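Local atomic coordinates of EH1AB1 (PDB entry 6I8F), a protein that hydrolyses esters and probably does so with the serine nucleophile of the alpha/beta hydrolase fold. Residues P18-R21 with N22-L26; Q311-K314 with A315-E318. All coordinates share one frame; numbering follows the deposited sequence.

Interaction 1: residues P18-R21 with N22-L26; sequences PETR and NLLDL
Pro-18 and Asn-22 meet in the first turn of helix 18-32. Four i-to-i+4 backbone hydrogen bonds join the two halves. Asn-22 N gives its hydrogen to Pro-18 O at 2.8 Å, close to straight at 164°. Leu-23 N to Glu-19 O is longer at 3.0 Å, and its donor is tilted 33° from the carbonyl plane. Leu-24 N to Thr-20 O and Asp-25 N to Arg-21 O complete the set, both nearly in line with the carbonyl as at Pro-18.

The side-chain contacts of the second half are made with these same carbonyls. The CG of Asn-22 lies anti to its own carbonyl carbon (chi1 -74°). This turns the amide back along the helix, and CG sits 3.3 Å from Pro-18 O. Asp-25 repeats the pattern one turn on, with CG 3.3 Å from Arg-21 O. Leu-24 lays CG against Thr-20 O at 3.4 Å.

Within the first half, Arg-21 bends at chi3, and one face of its guanidinium lies over Pro-18 CA, offset toward the rim. Its NH2 bonds to Leu-16 O.

Polar ends on the inner side reach other parts of the chain. Thr-20 OG1 bonds to Gly-297 O, and Glu-19 OE1 takes Ser-310 N. Leu-23 and Leu-24 both touch Ile-299. This is the opening of an amphipathic alpha helix, with a proline as its first residue and one face packed on the hydrolase body.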
# COMPACT_ATOMS: atom_id res chain seq x y z
N PRO A 18 13.00 13.78 13.15
CA PRO A 18 14.36 14.29 13.34
C PRO A 18 15.17 14.45 12.04
O PRO A 18 15.73 15.52 11.81
CB PRO A 18 15.00 13.23 14.25
CG PRO A 18 13.84 12.71 15.07
CD PRO A 18 12.65 12.73 14.12
N GLU A 19 15.21 13.40 11.19
CA GLU A 19 16.02 13.45 9.94
C GLU A 19 15.51 14.58 9.03
O GLU A 19 16.28 15.22 8.33
CB GLU A 19 16.03 12.10 9.23
CG GLU A 19 14.68 11.64 8.67
CD GLU A 19 14.74 10.37 7.83
OE1 GLU A 19 15.75 9.64 7.94
OE2 GLU A 19 13.80 10.14 7.01
N THR A 20 14.19 14.81 9.05
CA THR A 20 13.59 15.86 8.24
C THR A 20 14.04 17.24 8.75
O THR A 20 14.53 18.05 7.98
CB THR A 20 12.05 15.75 8.24
OG1 THR A 20 11.67 14.39 7.98
CG2 THR A 20 11.43 16.66 7.21
N ARG A 21 13.83 17.48 10.04
CA ARG A 21 14.30 18.71 10.73
C ARG A 21 15.79 18.94 10.43
O ARG A 21 16.18 20.05 10.07
CB ARG A 21 14.06 18.60 12.24
CG ARG A 21 13.21 19.72 12.81
CD ARG A 21 12.70 19.45 14.22
NE ARG A 21 11.96 18.20 14.36
CZ ARG A 21 12.26 17.24 15.23
NH1 ARG A 21 13.30 17.37 16.04
NH2 ARG A 21 11.51 16.16 15.31
N ASN A 22 16.60 17.89 10.57
CA ASN A 22 18.04 17.97 10.33
C ASN A 22 18.30 18.46 8.90
O ASN A 22 19.14 19.34 8.70
CB ASN A 22 18.76 16.65 10.60
CG ASN A 22 18.89 16.35 12.08
OD1 ASN A 22 18.70 17.23 12.92
ND2 ASN A 22 19.21 15.11 12.42
N LEU A 23 17.57 17.91 7.92
CA LEU A 23 17.78 18.32 6.53
C LEU A 23 17.37 19.79 6.34
O LEU A 23 18.03 20.54 5.61
CB LEU A 23 16.99 17.44 5.55
CG LEU A 23 17.17 17.83 4.08
CD1 LEU A 23 18.63 17.71 3.67
CD2 LEU A 23 16.29 17.00 3.16
N LEU A 24 16.25 20.19 6.95
CA LEU A 24 15.75 21.55 6.80
C LEU A 24 16.74 22.54 7.43
O LEU A 24 16.98 23.61 6.86
CB LEU A 24 14.36 21.67 7.44
CG LEU A 24 13.24 20.90 6.73
CD1 LEU A 24 11.92 21.11 7.46
CD2 LEU A 24 13.11 21.31 5.27
N ASP A 25 17.34 22.17 8.57
CA ASP A 25 18.40 22.98 9.19
C ASP A 25 19.58 23.13 8.22
O ASP A 25 20.16 24.22 8.11
CB ASP A 25 18.87 22.38 10.52
CG ASP A 25 17.86 22.48 11.64
OD1 ASP A 25 16.93 23.29 11.52
OD2 ASP A 25 18.01 21.74 12.62
N LEU A 26 19.93 22.05 7.50
CA LEU A 26 21.02 22.07 6.52
C LEU A 26 20.72 23.06 5.40
O LEU A 26 21.60 23.83 4.99
CB LEU A 26 21.25 20.68 5.94
CG LEU A 26 22.52 19.99 6.43
CD1 LEU A 26 22.65 18.60 5.82
CD2 LEU A 26 23.75 20.84 6.12

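Interaction 2: residues Q311-K314 with A315-E318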
# COMPACT_ATOMS: atom_id res chain seq x y z
N GLN A 311 13.48 7.72 5.30
CA GLN A 311 12.08 7.48 5.00
C GLN A 311 11.94 7.28 3.49
O GLN A 311 11.10 6.52 3.02
CB GLN A 311 11.21 8.65 5.50
CG GLN A 311 10.94 8.63 7.00
CD GLN A 311 10.09 7.45 7.41
OE1 GLN A 311 8.93 7.32 7.01
NE2 GLN A 311 10.67 6.56 8.19
N GLY A 312 12.81 7.97 2.73
CA GLY A 312 12.84 7.88 1.29
C GLY A 312 13.13 6.46 0.82
O GLY A 312 12.54 5.99 -0.15
N LEU A 313 14.04 5.76 1.50
CA LEU A 313 14.37 4.38 1.13
C LEU A 313 13.21 3.45 1.49
O LEU A 313 12.91 2.52 0.75
CB LEU A 313 15.66 3.95 1.83
CG LEU A 313 16.91 4.73 1.42
CD1 LEU A 313 18.10 4.28 2.27
CD2 LEU A 313 17.22 4.56 -0.06
N LYS A 314 12.57 3.69 2.64
CA LYS A 314 11.38 2.94 3.03
C LYS A 314 10.29 3.12 1.98
O LYS A 314 9.67 2.15 1.59
CB LYS A 314 10.91 3.37 4.43
CG LYS A 314 11.89 3.06 5.55
CD LYS A 314 11.47 1.91 6.44
CE LYS A 314 12.64 1.20 7.09
NZ LYS A 314 13.46 2.15 7.89
N ALA A 315 10.09 4.37 1.50
CA ALA A 315 9.08 4.70 0.49
C ALA A 315 9.40 4.02 -0.85
O ALA A 315 8.48 3.50 -1.50
CB ALA A 315 8.95 6.18 0.31
N ASN A 316 10.68 4.08 -1.25
CA ASN A 316 11.19 3.35 -2.42
C ASN A 316 10.75 1.88 -2.33
O ASN A 316 10.11 1.34 -3.24
CB ASN A 316 12.72 3.40 -2.54
CG ASN A 316 13.32 4.75 -2.89
OD1 ASN A 316 14.55 4.91 -2.82
ND2 ASN A 316 12.50 5.72 -3.28
N ASP A 317 11.10 1.24 -1.21
CA ASP A 317 10.86 -0.19 -1.00
C ASP A 317 9.36 -0.49 -1.02
O ASP A 317 8.93 -1.52 -1.56
CB ASP A 317 11.55 -0.67 0.28
CG ASP A 317 13.07 -0.56 0.21
OD1 ASP A 317 13.59 -0.25 -0.90
OD2 ASP A 317 13.72 -0.76 1.25
N GLU A 318 8.54 0.38 -0.41
CA GLU A 318 7.08 0.16 -0.38
C GLU A 318 6.49 0.27 -1.80
O GLU A 318 5.68 -0.56 -2.21
CB GLU A 318 6.38 1.13 0.56
CG GLU A 318 4.89 0.90 0.58
CD GLU A 318 4.09 1.63 1.65
OE1 GLU A 318 4.67 2.46 2.40
OE2 GLU A 318 2.88 1.38 1.69
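Asn-316 folds its side chain back over the carbonyl of Gly-312, one turn earlier in helix 310-327. CG of Asn-316 is 3.1 Å from Gly-312 O. Its ND2 is equally near that oxygen but at a poor angle for a bond; ND2 instead donates to Phe-303 O. CG stands anti to the carbonyl carbon of its own residue (chi1 -69°), which brings the amide beside the preceding turn. Asp-317 does likewise, with CG 3.1 Å from Leu-313 O. Its carboxylate is held by a salt bridge to Arg-119 on helix 114-124.

One van der Waals contact joins the side chains: a methyl of Leu-313, CD2, lies 3.9 Å from the amide oxygen OD1 of Asn-316, the two groups crossing at a slant. Ala-315 places its CB 3.5 Å from Gln-311 O and packs beyond the helix on Tyr-295 and Leu-265.

Backbone hydrogen bonds run from residues 315-318 to 311-314. The shortest is Ala-315 N to Gln-311 O at 2.8 Å; the straightest is Asn-316 N to Gly-312 O, at 165°.

The carboxylate of buried Glu-318 is shared between subunits: OE1 bonds to Tyr-295 OH, and OE2 to Thr-291 OG1 of the second subunit. Lys-314 packs on His-326 of that subunit. A C-terminal helix packed on the central sheet is typical of the alpha/beta hydrolase fold; here it also faces the second subunit.

Interaction 1 comes first, in helix 18-32 near the start of the modelled chain. The chain then builds all the strands of the central sheet before interaction 2 begins in the last helix, 310-327. Each contact joins two adjoining segments of one helix, so neither encloses a loop. They stand in series and neither nest nor cross. The centres of interactions 1 and 2 are about 18 Å apart. In space they meet through Glu-19, whose OE2 lies 3.0 Å from Gln-311 N, a probable hydrogen bond at the N-terminal end of the last helix. That bond ties the N-terminal helix to the C-terminal one, which itself borders strands 262-267 and 290-296.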